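Local structure of O-methyltransferase (Saccharopolyspora spinosa, 4CE0) at residues Ala80-Val84 against Leu184-Leu188; Gln114-Glu118 against Leu132-Asn136; Ser3-Leu9 against Ala95-Phe100. The protein probably transfers a methyl group from S-adenosyl-L-methionine to the 4'-hydroxyl of the rhamnose of a spinosyn, with a magnesium ion at its active site. All blocks are in the same frame, centred on the assembly; numbering follows the deposited sequence.

Interaction 1 of 3, residues Ala80-Val84 against Leu184-Leu188; sequences AETGV and LDGDL. With MG (magnesium ion), chain C; SAH (S-adenosyl-L-homocysteine), chain B.
With CG anti to the backbone N in both acids (chi1 -171° in Glu81, -156° in Asp185), the two carboxylates leave neighbouring strand ends and meet at the cofactor and metal site of a Rossmann-like, class I methyltransferase fold. Parallel strands 78-82 and 179-184 lie side by side here, and their bridge pairs Thr82 with Leu184. The Asp185 N-H binds Thr82 O at 2.9 Å, a fairly straight bond. Beyond it the two backbones part, and the carboxylate of S-adenosyl-L-homocysteine sits at the opening. Its O atom is 2.8 Å from Glu81 OE2 and 2.9 Å from Asp185 OD2, and OE2 and OD2 are themselves 3.8 Å apart; Arg183 forms salt bridges with both acids. The CA-H of Gly83 is directed at Asp185 O, with CA 3.6 Å from that oxygen. On the sheet face carrying Thr82 and Leu184, these side chains run alongside each other, OG1 3.7 Å from CG, and OG1 also bonds Ser195 and a water. Asp212 and Asp213 complete the protein share of the magnesium site, to which Asp185 contributes OD1 at 2.0 Å from the ion, while its OD2 accepts from a metal-bound water.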
ATOM      1  N   ALA A  80      19.795   7.846   8.261  1.00 18.34           N
ATOM      2  CA  ALA A  80      20.670   6.912   7.613  1.00 14.03           C
ATOM      3  C   ALA A  80      20.402   5.512   8.093  1.00 17.76           C
ATOM      4  O   ALA A  80      20.227   5.315   9.300  1.00 22.54           O
ATOM      5  CB  ALA A  80      22.144   7.302   7.887  1.00 24.69           C
ATOM      6  N   GLU A  81      20.402   4.546   7.169  1.00 16.08           N
ATOM      7  CA  GLU A  81      20.408   3.130   7.555  1.00 23.21           C
ATOM      8  C   GLU A  81      21.612   2.404   6.974  1.00 24.53           C
ATOM      9  O   GLU A  81      21.866   2.424   5.762  1.00 16.99           O
ATOM     10  CB  GLU A  81      19.111   2.374   7.204  1.00 26.80           C
ATOM     11  CG  GLU A  81      19.080   0.920   7.831  1.00 23.82           C
ATOM     12  CD  GLU A  81      17.952   0.052   7.336  1.00 35.58           C
ATOM     13  OE1 GLU A  81      17.667   0.108   6.108  1.00 34.13           O
ATOM     14  OE2 GLU A  81      17.356  -0.700   8.163  1.00 32.94           O
ATOM     15  N   THR A  82      22.355   1.768   7.874  1.00 18.35           N
ATOM     16  CA  THR A  82      23.501   0.967   7.507  1.00 20.22           C
ATOM     17  C   THR A  82      23.052  -0.459   7.545  1.00 24.78           C
ATOM     18  O   THR A  82      22.972  -1.091   8.621  1.00 20.81           O
ATOM     19  CB  THR A  82      24.764   1.226   8.397  1.00 23.75           C
ATOM     20  OG1 THR A  82      24.494   1.016   9.796  1.00 23.00           O
ATOM     21  CG2 THR A  82      25.243   2.632   8.204  1.00 23.09           C
ATOM     22  N   GLY A  83      22.766  -0.955   6.351  1.00 20.11           N
ATOM     23  CA  GLY A  83      22.215  -2.289   6.144  1.00 20.56           C
ATOM     24  C   GLY A  83      20.752  -2.173   5.722  1.00 15.84           C
ATOM     25  O   GLY A  83      19.867  -2.029   6.580  1.00 19.72           O
ATOM     26  N   VAL A  84      20.517  -2.226   4.409  1.00 18.11           N
ATOM     27  CA  VAL A  84      19.214  -1.899   3.820  1.00 21.76           C
ATOM     28  C   VAL A  84      18.511  -3.052   3.103  1.00 26.00           C
ATOM     29  O   VAL A  84      17.291  -3.015   2.950  1.00 17.48           O
ATOM     30  CB  VAL A  84      19.332  -0.676   2.870  1.00 25.21           C
ATOM     31  CG1 VAL A  84      20.191   0.369   3.509  1.00 23.21           C
ATOM     32  CG2 VAL A  84      19.876  -1.055   1.450  1.00 19.79           C
ATOM     33  N   LEU A 184      20.920   0.952  12.516  1.00 16.79           N
ATOM     34  CA  LEU A 184      21.964  -0.066  12.277  1.00 16.92           C
ATOM     35  C   LEU A 184      21.294  -1.403  12.073  1.00 15.96           C
ATOM     36  O   LEU A 184      20.550  -1.892  12.942  1.00 21.90           O
ATOM     37  CB  LEU A 184      22.932  -0.163  13.430  1.00 18.18           C
ATOM     38  CG  LEU A 184      24.108   0.800  13.469  1.00 31.61           C
ATOM     39  CD1 LEU A 184      23.658   2.229  13.555  1.00 29.42           C
ATOM     40  CD2 LEU A 184      24.951   0.443  14.659  1.00 43.21           C
ATOM     41  N   ASP A 185      21.509  -1.971  10.906  1.00 22.13           N
ATOM     42  CA  ASP A 185      20.930  -3.258  10.602  1.00 21.34           C
ATOM     43  C   ASP A 185      21.925  -4.036   9.774  1.00 22.18           C
ATOM     44  O   ASP A 185      21.578  -4.641   8.774  1.00 28.21           O
ATOM     45  CB  ASP A 185      19.583  -3.093   9.883  1.00 19.55           C
ATOM     46  CG  ASP A 185      18.676  -4.310  10.041  1.00 23.74           C
ATOM     47  OD1 ASP A 185      19.161  -5.359  10.566  1.00 24.71           O
ATOM     48  OD2 ASP A 185      17.473  -4.218   9.654  1.00 21.85           O
ATOM     49  N   GLY A 186      23.187  -3.946  10.168  1.00 25.64           N
ATOM     50  CA  GLY A 186      24.194  -4.918   9.774  1.00 35.88           C
ATOM     51  C   GLY A 186      24.314  -5.830  10.978  1.00 49.36           C
ATOM     52  O   GLY A 186      24.413  -5.366  12.115  1.00 57.98           O
ATOM     53  N   ASP A 187      24.263  -7.130  10.757  1.00 46.44           N
ATOM     54  CA  ASP A 187      24.264  -8.064  11.870  1.00 26.22           C
ATOM     55  C   ASP A 187      25.631  -8.228  12.549  1.00 29.02           C
ATOM     56  O   ASP A 187      25.712  -8.481  13.747  1.00 32.20           O
ATOM     57  CB  ASP A 187      23.787  -9.414  11.364  1.00 34.18           C
ATOM     58  CG  ASP A 187      22.336  -9.376  10.918  1.00 48.77           C
ATOM     59  OD1 ASP A 187      21.482  -8.933  11.724  1.00 49.28           O
ATOM     60  OD2 ASP A 187      22.054  -9.759   9.763  1.00 50.59           O
ATOM     61  N   LEU A 188      26.698  -8.084  11.787  1.00 26.66           N
ATOM     62  CA  LEU A 188      28.019  -8.445  12.276  1.00 31.64           C
ATOM     63  C   LEU A 188      28.534  -7.435  13.283  1.00 35.89           C
ATOM     64  O   LEU A 188      28.124  -6.274  13.291  1.00 34.24           O
ATOM     65  CB  LEU A 188      28.989  -8.540  11.103  1.00 35.64           C
ATOM     66  CG  LEU A 188      28.463  -9.315   9.887  1.00 39.14           C
ATOM     67  CD1 LEU A 188      29.540  -9.442   8.809  1.00 35.61           C
ATOM     68  CD2 LEU A 188      28.013 -10.678  10.313  1.00 46.30           C
TER
HETATM   69 MG    MG C1251      18.058  -6.787  11.536  1.00 31.12          MG
HETATM   70  N   SAH B1250      15.230  -5.613   5.683  1.00 23.49           N
HETATM   71  CA  SAH B1250      16.418  -5.274   6.484  1.00 43.23           C
HETATM   72  CB  SAH B1250      17.758  -5.514   5.835  1.00 37.00           C
HETATM   73  CG  SAH B1250      19.126  -5.483   6.515  1.00 29.46           C
HETATM   74  SD  SAH B1250      19.904  -7.045   6.004  1.00 25.34           S
HETATM   75  C   SAH B1250      16.176  -3.822   6.593  1.00 38.46           C
HETATM   76  O   SAH B1250      17.136  -3.159   6.947  1.00 22.90           O
HETATM   77  OXT SAH B1250      14.861  -3.570   6.257  1.00 20.03           O
HETATM   78  C5' SAH B1250      21.679  -6.677   6.237  1.00 20.21           C
HETATM   79  C4' SAH B1250      22.273  -5.728   5.186  1.00 18.26           C
HETATM   80  O4' SAH B1250      23.505  -5.201   5.631  1.00 22.87           O
HETATM   81  C3' SAH B1250      22.584  -6.385   3.837  1.00 26.44           C
HETATM   82  O3' SAH B1250      21.877  -5.670   2.845  1.00 30.09           O
HETATM   83  C2' SAH B1250      24.103  -6.317   3.640  1.00 32.34           C
HETATM   84  O2' SAH B1250      24.611  -6.146   2.300  1.00 24.94           O
HETATM   85  C1' SAH B1250      24.462  -5.157   4.574  1.00 19.34           C
HETATM   86  N9  SAH B1250      25.814  -5.178   5.183  1.00 19.93           N
HETATM   87  C8  SAH B1250      26.179  -5.905   6.296  1.00 33.94           C
HETATM   88  N7  SAH B1250      27.456  -5.613   6.576  1.00 33.74           N
HETATM   89  C5  SAH B1250      27.905  -4.690   5.698  1.00 32.19           C
HETATM   90  C6  SAH B1250      29.130  -4.044   5.521  1.00 32.84           C
HETATM   91  N6  SAH B1250      30.160  -4.284   6.331  1.00 30.92           N
HETATM   92  N1  SAH B1250      29.289  -3.148   4.491  1.00 28.74           N
HETATM   93  C2  SAH B1250      28.248  -2.849   3.635  1.00 31.20           C
HETATM   94  N3  SAH B1250      27.057  -3.517   3.803  1.00 26.00           N
HETATM   95  C4  SAH B1250      26.867  -4.391   4.831  1.00 27.35           C
HETATM   96  O   HOH W   1      25.222  -1.530  10.631  1.00 28.96           O
HETATM   97  O   HOH W   2      16.784  -7.151   9.816  1.00 28.24           O
HETATM   98  O   HOH W   3      19.175  -8.211  10.503  1.00 41.82           O
HETATM   99  O   HOH W   4      16.956  -8.723  12.015  1.00 29.08           O

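Interaction 2 of 3, residues Gln114-Glu118 against Leu132-Asn136; sequences QGMPE and LHEYN. With SAH (S-adenosyl-L-homocysteine), chain B.
The adenosine side of the S-adenosyl-L-homocysteine pocket is bordered by a loop, Gln114-Glu118, and the short 3-10 turn at His133-Tyr135 packs against the back of that loop. Met116 is the go-between. Its CG lies 3.7 Å from His133 CB, while the chain folds back through chi2 -65° and chi3 -59° and carries the methyl toward the cofactor. There CE stands 3.7 Å from C8 of the adenine and 3.8 Å from His133 ND1, so one methyl touches both the ligand and the turn. Next along the loop, Pro117 turns away from the turn and sets its CD 3.8 Å from adenine N7. Its carbonyl faces the other way: Pro117 O is 3.3 Å from Glu134 CG. The side chains of Glu118 and Glu134 cross at about a right angle, meeting through their CG methylenes at 3.8 Å, with the carboxylate planes 84° apart. No hydrogen bond links the two segments, although Asp137, just past the turn, accepts from Met116 N. Gly115 O, 2.9 Å from the ribose O2', brings the same loop to the sugar. A loop after strand 107-111 that lies along the adenosine is in keeping with the cofactor site of Rossmann-like methyltransferases.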
ATOM      1  N   GLN A 114      25.838  -5.924  -2.125  1.00 30.99           N
ATOM      2  CA  GLN A 114      26.358  -7.246  -2.498  1.00 45.75           C
ATOM      3  C   GLN A 114      26.165  -8.233  -1.352  1.00 39.20           C
ATOM      4  O   GLN A 114      26.689  -9.338  -1.392  1.00 39.23           O
ATOM      5  CB  GLN A 114      27.864  -7.199  -2.770  1.00 47.11           C
ATOM      6  CG  GLN A 114      28.331  -6.074  -3.649  1.00 50.19           C
ATOM      7  CD  GLN A 114      29.810  -5.785  -3.454  1.00 56.36           C
ATOM      8  OE1 GLN A 114      30.646  -6.694  -3.456  1.00 46.18           O
ATOM      9  NE2 GLN A 114      30.138  -4.514  -3.267  1.00 64.08           N
ATOM     10  N   GLY A 115      25.454  -7.824  -0.309  1.00 38.67           N
ATOM     11  CA  GLY A 115      25.261  -8.689   0.842  1.00 38.75           C
ATOM     12  C   GLY A 115      26.397  -8.562   1.835  1.00 31.54           C
ATOM     13  O   GLY A 115      27.140  -7.569   1.825  1.00 31.19           O
ATOM     14  N   MET A 116      26.519  -9.580   2.681  1.00 35.16           N
ATOM     15  CA  MET A 116      27.442  -9.594   3.818  1.00 36.14           C
ATOM     16  C   MET A 116      28.884  -9.850   3.366  1.00 28.55           C
ATOM     17  O   MET A 116      29.103 -10.579   2.410  1.00 38.21           O
ATOM     18  CB  MET A 116      27.054 -10.716   4.773  1.00 38.10           C
ATOM     19  CG  MET A 116      25.556 -10.867   5.004  1.00 42.48           C
ATOM     20  SD  MET A 116      24.764  -9.466   5.830  1.00 40.40           S
ATOM     21  CE  MET A 116      25.649  -9.388   7.382  1.00 40.46           C
ATOM     22  N   PRO A 117      29.864  -9.270   4.072  1.00 38.77           N
ATOM     23  CA  PRO A 117      31.280  -9.591   3.811  1.00 37.24           C
ATOM     24  C   PRO A 117      31.691 -10.966   4.374  1.00 41.98           C
ATOM     25  O   PRO A 117      30.900 -11.581   5.096  1.00 40.41           O
ATOM     26  CB  PRO A 117      32.029  -8.468   4.540  1.00 39.49           C
ATOM     27  CG  PRO A 117      31.112  -8.072   5.673  1.00 42.68           C
ATOM     28  CD  PRO A 117      29.702  -8.277   5.156  1.00 39.32           C
ATOM     29  N   GLU A 118      32.885 -11.451   4.021  1.00 40.93           N
ATOM     30  CA  GLU A 118      33.466 -12.648   4.653  1.00 47.86           C
ATOM     31  C   GLU A 118      34.112 -12.335   6.002  1.00 48.24           C
ATOM     32  O   GLU A 118      35.035 -11.525   6.069  1.00 52.34           O
ATOM     33  CB  GLU A 118      34.522 -13.269   3.742  1.00 58.68           C
ATOM     34  CG  GLU A 118      33.965 -14.153   2.631  1.00 65.73           C
ATOM     35  CD  GLU A 118      34.713 -13.984   1.307  1.00 81.91           C
ATOM     36  OE1 GLU A 118      35.911 -13.619   1.336  1.00 86.32           O
ATOM     37  OE2 GLU A 118      34.106 -14.214   0.233  1.00 82.43           O
ATOM     38  N   LEU A 132      28.875 -17.010   9.763  1.00 54.37           N
ATOM     39  CA  LEU A 132      28.924 -17.510   8.393  1.00 60.39           C
ATOM     40  C   LEU A 132      27.863 -16.920   7.434  1.00 64.58           C
ATOM     41  O   LEU A 132      27.352 -17.603   6.557  1.00 65.24           O
ATOM     42  CB  LEU A 132      28.952 -19.050   8.424  1.00 79.71           C
ATOM     43  CG  LEU A 132      27.798 -20.098   8.412  1.00 84.82           C
ATOM     44  CD1 LEU A 132      26.351 -19.761   8.771  1.00 69.11           C
ATOM     45  CD2 LEU A 132      27.825 -20.614   6.955  1.00 84.64           C
ATOM     46  N   HIS A 133      27.610 -15.621   7.559  1.00 61.72           N
ATOM     47  CA  HIS A 133      26.469 -14.978   6.895  1.00 59.88           C
ATOM     48  C   HIS A 133      26.538 -14.884   5.388  1.00 48.35           C
ATOM     49  O   HIS A 133      25.506 -14.879   4.719  1.00 50.65           O
ATOM     50  CB  HIS A 133      26.287 -13.584   7.468  1.00 64.70           C
ATOM     51  CG  HIS A 133      25.448 -13.558   8.700  1.00 64.75           C
ATOM     52  ND1 HIS A 133      25.450 -12.506   9.581  1.00 70.71           N
ATOM     53  CD2 HIS A 133      24.570 -14.470   9.184  1.00 64.40           C
ATOM     54  CE1 HIS A 133      24.601 -12.762  10.570  1.00 75.34           C
ATOM     55  NE2 HIS A 133      24.062 -13.946  10.351  1.00 78.59           N
ATOM     56  N   GLU A 134      27.747 -14.781   4.857  1.00 46.01           N
ATOM     57  CA  GLU A 134      27.913 -14.659   3.415  1.00 58.91           C
ATOM     58  C   GLU A 134      27.367 -15.876   2.646  1.00 61.10           C
ATOM     59  O   GLU A 134      27.060 -15.772   1.459  1.00 54.50           O
ATOM     60  CB  GLU A 134      29.367 -14.357   3.009  1.00 63.78           C
ATOM     61  CG  GLU A 134      30.450 -14.644   4.028  1.00 64.26           C
ATOM     62  CD  GLU A 134      30.705 -16.118   4.200  1.00 64.90           C
ATOM     63  OE1 GLU A 134      30.996 -16.799   3.195  1.00 64.71           O
ATOM     64  OE2 GLU A 134      30.630 -16.597   5.341  1.00 66.78           O
ATOM     65  N   TYR A 135      27.257 -17.019   3.326  1.00 62.57           N
ATOM     66  CA  TYR A 135      26.598 -18.221   2.784  1.00 65.67           C
ATOM     67  C   TYR A 135      25.288 -17.869   2.133  1.00 58.27           C
ATOM     68  O   TYR A 135      24.952 -18.363   1.057  1.00 57.13           O
ATOM     69  CB  TYR A 135      26.213 -19.166   3.910  1.00 72.94           C
ATOM     70  CG  TYR A 135      26.907 -20.493   4.006  1.00 87.05           C
ATOM     71  CD1 TYR A 135      28.248 -20.630   3.685  1.00 94.81           C
ATOM     72  CD2 TYR A 135      26.228 -21.609   4.520  1.00 92.15           C
ATOM     73  CE1 TYR A 135      28.893 -21.864   3.843  1.00100.15           C
ATOM     74  CE2 TYR A 135      26.852 -22.825   4.669  1.00100.35           C
ATOM     75  CZ  TYR A 135      28.190 -22.947   4.330  1.00103.24           C
ATOM     76  OH  TYR A 135      28.795 -24.176   4.503  1.00103.62           O
ATOM     77  N   ASN A 136      24.553 -17.012   2.830  1.00 53.87           N
ATOM     78  CA  ASN A 136      23.170 -16.724   2.508  1.00 54.59           C
ATOM     79  C   ASN A 136      23.068 -15.467   1.653  1.00 46.12           C
ATOM     80  O   ASN A 136      22.008 -14.840   1.579  1.00 30.92           O
ATOM     81  CB  ASN A 136      22.334 -16.581   3.798  1.00 63.76           C
ATOM     82  CG  ASN A 136      22.160 -17.917   4.570  1.00 60.57           C
ATOM     83  OD1 ASN A 136      21.311 -18.747   4.224  1.00 59.90           O
ATOM     84  ND2 ASN A 136      22.934 -18.095   5.640  1.00 59.44           N
TER
HETATM   85  N   SAH B1250      15.230  -5.613   5.683  1.00 23.49           N
HETATM   86  CA  SAH B1250      16.418  -5.274   6.484  1.00 43.23           C
HETATM   87  CB  SAH B1250      17.758  -5.514   5.835  1.00 37.00           C
HETATM   88  CG  SAH B1250      19.126  -5.483   6.515  1.00 29.46           C
HETATM   89  SD  SAH B1250      19.904  -7.045   6.004  1.00 25.34           S
HETATM   90  C   SAH B1250      16.176  -3.822   6.593  1.00 38.46           C
HETATM   91  O   SAH B1250      17.136  -3.159   6.947  1.00 22.90           O
HETATM   92  OXT SAH B1250      14.861  -3.570   6.257  1.00 20.03           O
HETATM   93  C5' SAH B1250      21.679  -6.677   6.237  1.00 20.21           C
HETATM   94  C4' SAH B1250      22.273  -5.728   5.186  1.00 18.26           C
HETATM   95  O4' SAH B1250      23.505  -5.201   5.631  1.00 22.87           O
HETATM   96  C3' SAH B1250      22.584  -6.385   3.837  1.00 26.44           C
HETATM   97  O3' SAH B1250      21.877  -5.670   2.845  1.00 30.09           O
HETATM   98  C2' SAH B1250      24.103  -6.317   3.640  1.00 32.34           C
HETATM   99  O2' SAH B1250      24.611  -6.146   2.300  1.00 24.94           O
HETATM  100  C1' SAH B1250      24.462  -5.157   4.574  1.00 19.34           C
HETATM  101  N9  SAH B1250      25.814  -5.178   5.183  1.00 19.93           N
HETATM  102  C8  SAH B1250      26.179  -5.905   6.296  1.00 33.94           C
HETATM  103  N7  SAH B1250      27.456  -5.613   6.576  1.00 33.74           N
HETATM  104  C5  SAH B1250      27.905  -4.690   5.698  1.00 32.19           C
HETATM  105  C6  SAH B1250      29.130  -4.044   5.521  1.00 32.84           C
HETATM  106  N6  SAH B1250      30.160  -4.284   6.331  1.00 30.92           N
HETATM  107  N1  SAH B1250      29.289  -3.148   4.491  1.00 28.74           N
HETATM  108  C2  SAH B1250      28.248  -2.849   3.635  1.00 31.20           C
HETATM  109  N3  SAH B1250      27.057  -3.517   3.803  1.00 26.00           N
HETATM  110  C4  SAH B1250      26.867  -4.391   4.831  1.00 27.35           C

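Interaction 3 of 3, residues Ser3-Leu9 against Ala95-Phe100; sequences SQNALYL and AVLQAF
Tyr8 lays the edge of its ring along helix 88-100, where Ala95 and Ala99 offer one smooth methyl each, a turn apart. With CG anti to the backbone N (chi1 175°), the ring reaches across to this helix, so that CD2 lies 4.1 Å from Ala99 CB and OH ends 3.6 Å from Ala95 CB. Ala95 O also lies at the ring edge, near the plane. Leu9, one residue on, brings its branches to the same pair of alanines: CD1 rests 3.9 Å from Ala99 CB, whereas CD2 drops beside Ala95 O and reaches toward the CG2 methyl of Val96. Gln64 of helix 56-73 packs on Leu9 as well, and Val96 touches Val67 of that helix.

Where helix 6-16 begins, Asn5 supplies the directional link. Its ND2 donates to Ala99 O at 2.9 Å, with an N-H...O angle of 159°; the donor meets a lone pair in the carbonyl plane, and the oxygen lies almost in the plane of the Asn5 amide. Asn5 CB meanwhile packs 3.7 Å from Ala99 CB, so a single alanine receives both the polar and the apolar part of this side chain. Before it, the backbone of Gln4 passes obliquely by the Phe100 ring, Gln4 N being 3.7 Å from CZ. Leu7 of the second subunit packs on Asn5, Tyr8 and Gln98, placing this edge of the contact at the dimer interface. The chemistry is thus mainly apolar, with small alanines permitting close approach, while one well-aligned hydrogen bond from the Asn5 side-chain amide to Ala99 O ties the start of helix 6-16 to the late part of helix 88-100.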
ATOM      1  N   SER A   3       0.623  15.076  12.676  1.00 78.47           N
ATOM      2  CA  SER A   3       0.498  13.600  12.748  1.00 72.50           C
ATOM      3  C   SER A   3      -0.097  13.157  11.405  1.00 71.36           C
ATOM      4  O   SER A   3      -1.060  12.371  11.342  1.00 63.34           O
ATOM      5  CB  SER A   3      -0.380  13.100  13.906  1.00 65.42           C
ATOM      6  OG  SER A   3       0.268  13.277  15.154  1.00 68.57           O
ATOM      7  N   GLN A   4       0.497  13.667  10.330  1.00 68.98           N
ATOM      8  CA  GLN A   4      -0.200  13.741   9.062  1.00 59.93           C
ATOM      9  C   GLN A   4      -0.097  12.462   8.237  1.00 48.25           C
ATOM     10  O   GLN A   4       0.863  11.694   8.383  1.00 37.52           O
ATOM     11  CB  GLN A   4       0.293  14.952   8.262  1.00 59.39           C
ATOM     12  CG  GLN A   4      -0.742  16.086   8.144  1.00 56.24           C
ATOM     13  CD  GLN A   4      -2.018  15.655   7.428  1.00 52.00           C
ATOM     14  OE1 GLN A   4      -2.694  14.708   7.841  1.00 53.94           O
ATOM     15  NE2 GLN A   4      -2.347  16.348   6.347  1.00 48.64           N
ATOM     16  N   ASN A   5      -1.116  12.246   7.396  1.00 30.16           N
ATOM     17  CA  ASN A   5      -1.196  11.083   6.525  1.00 26.56           C
ATOM     18  C   ASN A   5      -1.070   9.742   7.226  1.00 26.32           C
ATOM     19  O   ASN A   5      -0.359   8.846   6.770  1.00 20.47           O
ATOM     20  CB  ASN A   5      -0.168  11.217   5.405  1.00 21.05           C
ATOM     21  CG  ASN A   5      -0.566  12.276   4.383  1.00 28.77           C
ATOM     22  OD1 ASN A   5      -1.589  12.149   3.724  1.00 31.62           O
ATOM     23  ND2 ASN A   5       0.242  13.324   4.251  1.00 29.84           N
ATOM     24  N   ALA A   6      -1.805   9.569   8.318  1.00 28.47           N
ATOM     25  CA  ALA A   6      -1.740   8.310   9.057  1.00 19.73           C
ATOM     26  C   ALA A   6      -2.162   7.092   8.236  1.00 18.03           C
ATOM     27  O   ALA A   6      -1.550   6.038   8.361  1.00 20.77           O
ATOM     28  CB  ALA A   6      -2.591   8.384  10.355  1.00 26.80           C
ATOM     29  N   LEU A   7      -3.219   7.223   7.426  1.00 19.33           N
ATOM     30  CA  LEU A   7      -3.709   6.099   6.586  1.00 17.83           C
ATOM     31  C   LEU A   7      -2.643   5.604   5.615  1.00 14.03           C
ATOM     32  O   LEU A   7      -2.391   4.391   5.478  1.00 14.25           O
ATOM     33  CB  LEU A   7      -4.953   6.526   5.810  1.00 20.65           C
ATOM     34  CG  LEU A   7      -6.244   6.648   6.629  1.00 24.29           C
ATOM     35  CD1 LEU A   7      -7.361   7.203   5.780  1.00 25.89           C
ATOM     36  CD2 LEU A   7      -6.605   5.293   7.184  1.00 25.34           C
ATOM     37  N   TYR A   8      -2.015   6.565   4.946  1.00 18.48           N
ATOM     38  CA  TYR A   8      -0.881   6.289   4.069  1.00 18.08           C
ATOM     39  C   TYR A   8       0.177   5.456   4.757  1.00 15.64           C
ATOM     40  O   TYR A   8       0.534   4.371   4.287  1.00 15.51           O
ATOM     41  CB  TYR A   8      -0.287   7.610   3.616  1.00 21.16           C
ATOM     42  CG  TYR A   8       0.977   7.524   2.801  1.00 17.93           C
ATOM     43  CD1 TYR A   8       1.042   6.753   1.633  1.00 13.07           C
ATOM     44  CD2 TYR A   8       2.114   8.224   3.190  1.00 15.05           C
ATOM     45  CE1 TYR A   8       2.210   6.692   0.863  1.00 15.07           C
ATOM     46  CE2 TYR A   8       3.297   8.179   2.412  1.00  9.56           C
ATOM     47  CZ  TYR A   8       3.330   7.413   1.265  1.00 20.34           C
ATOM     48  OH  TYR A   8       4.499   7.376   0.538  1.00 18.71           O
ATOM     49  N   LEU A   9       0.674   5.949   5.892  1.00 12.19           N
ATOM     50  CA  LEU A   9       1.769   5.268   6.580  1.00 18.82           C
ATOM     51  C   LEU A   9       1.370   3.890   7.141  1.00 18.53           C
ATOM     52  O   LEU A   9       2.158   2.935   7.107  1.00 15.80           O
ATOM     53  CB  LEU A   9       2.324   6.147   7.686  1.00 16.81           C
ATOM     54  CG  LEU A   9       2.928   7.453   7.195  1.00 17.41           C
ATOM     55  CD1 LEU A   9       3.422   8.301   8.371  1.00 22.43           C
ATOM     56  CD2 LEU A   9       4.076   7.180   6.276  1.00 18.30           C
ATOM     57  N   ALA A  95       9.177   7.814   3.222  1.00 17.13           N
ATOM     58  CA  ALA A  95       7.715   7.998   3.133  1.00 10.45           C
ATOM     59  C   ALA A  95       7.207   8.839   4.310  1.00 16.28           C
ATOM     60  O   ALA A  95       6.272   9.622   4.157  1.00 14.75           O
ATOM     61  CB  ALA A  95       7.016   6.675   3.068  1.00 10.02           C
ATOM     62  N   VAL A  96       7.823   8.703   5.480  1.00 14.08           N
ATOM     63  CA  VAL A  96       7.402   9.543   6.595  1.00 13.71           C
ATOM     64  C   VAL A  96       7.643  11.037   6.273  1.00 15.15           C
ATOM     65  O   VAL A  96       6.740  11.874   6.453  1.00 20.98           O
ATOM     66  CB  VAL A  96       8.072   9.157   7.898  1.00 17.54           C
ATOM     67  CG1 VAL A  96       7.531  10.029   9.009  1.00 17.84           C
ATOM     68  CG2 VAL A  96       7.827   7.674   8.215  1.00 19.71           C
ATOM     69  N   LEU A  97       8.850  11.365   5.793  1.00 24.17           N
ATOM     70  CA  LEU A  97       9.143  12.720   5.297  1.00 22.35           C
ATOM     71  C   LEU A  97       8.102  13.206   4.291  1.00 19.18           C
ATOM     72  O   LEU A  97       7.649  14.348   4.348  1.00 16.96           O
ATOM     73  CB  LEU A  97      10.523  12.782   4.624  1.00 24.26           C
ATOM     74  CG  LEU A  97      11.735  12.448   5.489  1.00 22.41           C
ATOM     75  CD1 LEU A  97      13.009  12.594   4.666  1.00 25.72           C
ATOM     76  CD2 LEU A  97      11.760  13.323   6.724  1.00 21.27           C
ATOM     77  N   GLN A  98       7.767  12.354   3.329  1.00 13.93           N
ATOM     78  CA  GLN A  98       6.698  12.661   2.388  1.00 17.96           C
ATOM     79  C   GLN A  98       5.390  12.909   3.125  1.00 19.33           C
ATOM     80  O   GLN A  98       4.660  13.822   2.765  1.00 18.48           O
ATOM     81  CB  GLN A  98       6.510  11.488   1.404  1.00 14.26           C
ATOM     82  CG  GLN A  98       5.488  11.746   0.310  1.00 24.16           C
ATOM     83  CD  GLN A  98       5.910  12.862  -0.614  1.00 46.41           C
ATOM     84  OE1 GLN A  98       5.094  13.699  -1.010  1.00 55.81           O
ATOM     85  NE2 GLN A  98       7.193  12.889  -0.959  1.00 33.00           N
ATOM     86  N   ALA A  99       5.058  12.100   4.129  1.00 12.78           N
ATOM     87  CA  ALA A  99       3.749  12.264   4.804  1.00 17.40           C
ATOM     88  C   ALA A  99       3.707  13.593   5.535  1.00 25.92           C
ATOM     89  O   ALA A  99       2.645  14.189   5.702  1.00 18.77           O
ATOM     90  CB  ALA A  99       3.491  11.148   5.780  1.00 24.04           C
ATOM     91  N   PHE A 100       4.875  14.052   5.977  1.00 15.92           N
ATOM     92  CA  PHE A 100       4.930  15.272   6.771  1.00 22.43           C
ATOM     93  C   PHE A 100       5.315  16.500   5.960  1.00 22.72           C
ATOM     94  O   PHE A 100       5.397  17.590   6.499  1.00 27.71           O
ATOM     95  CB  PHE A 100       5.876  15.091   7.944  1.00 20.67           C
ATOM     96  CG  PHE A 100       5.233  14.417   9.120  1.00 26.93           C
ATOM     97  CD1 PHE A 100       5.131  13.034   9.173  1.00 27.63           C
ATOM     98  CD2 PHE A 100       4.732  15.169  10.181  1.00 34.70           C
ATOM     99  CE1 PHE A 100       4.532  12.416  10.240  1.00 37.67           C
ATOM    100  CE2 PHE A 100       4.142  14.561  11.256  1.00 37.89           C
ATOM    101  CZ  PHE A 100       4.037  13.173  11.288  1.00 45.42           C
TER

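The three contacts sample one Rossmann-like domain from its cofactor site to its dimer interface. Interactions 1 and 2, centres 13 Å apart, both touch S-adenosyl-L-homocysteine; Leu188 and Asp187 of the first pack on His133 of the second, and Leu188 also reaches Met116 and Pro117. Segments 114-118 and 132-136 lie in the chain between the two segments of interaction 1, of which 184-188 supplies a magnesium ligand. Interaction 3, at the dimer interface, is centred 23 Å from interaction 1 and 34 Å from interaction 2. Segment 3-9 comes first and 95-100 falls between 80-84 and 114-118, so interactions 1 and 3 cross along the chain. Helix 88-100 follows strand 78-82, linking cofactor site and N-terminal helix.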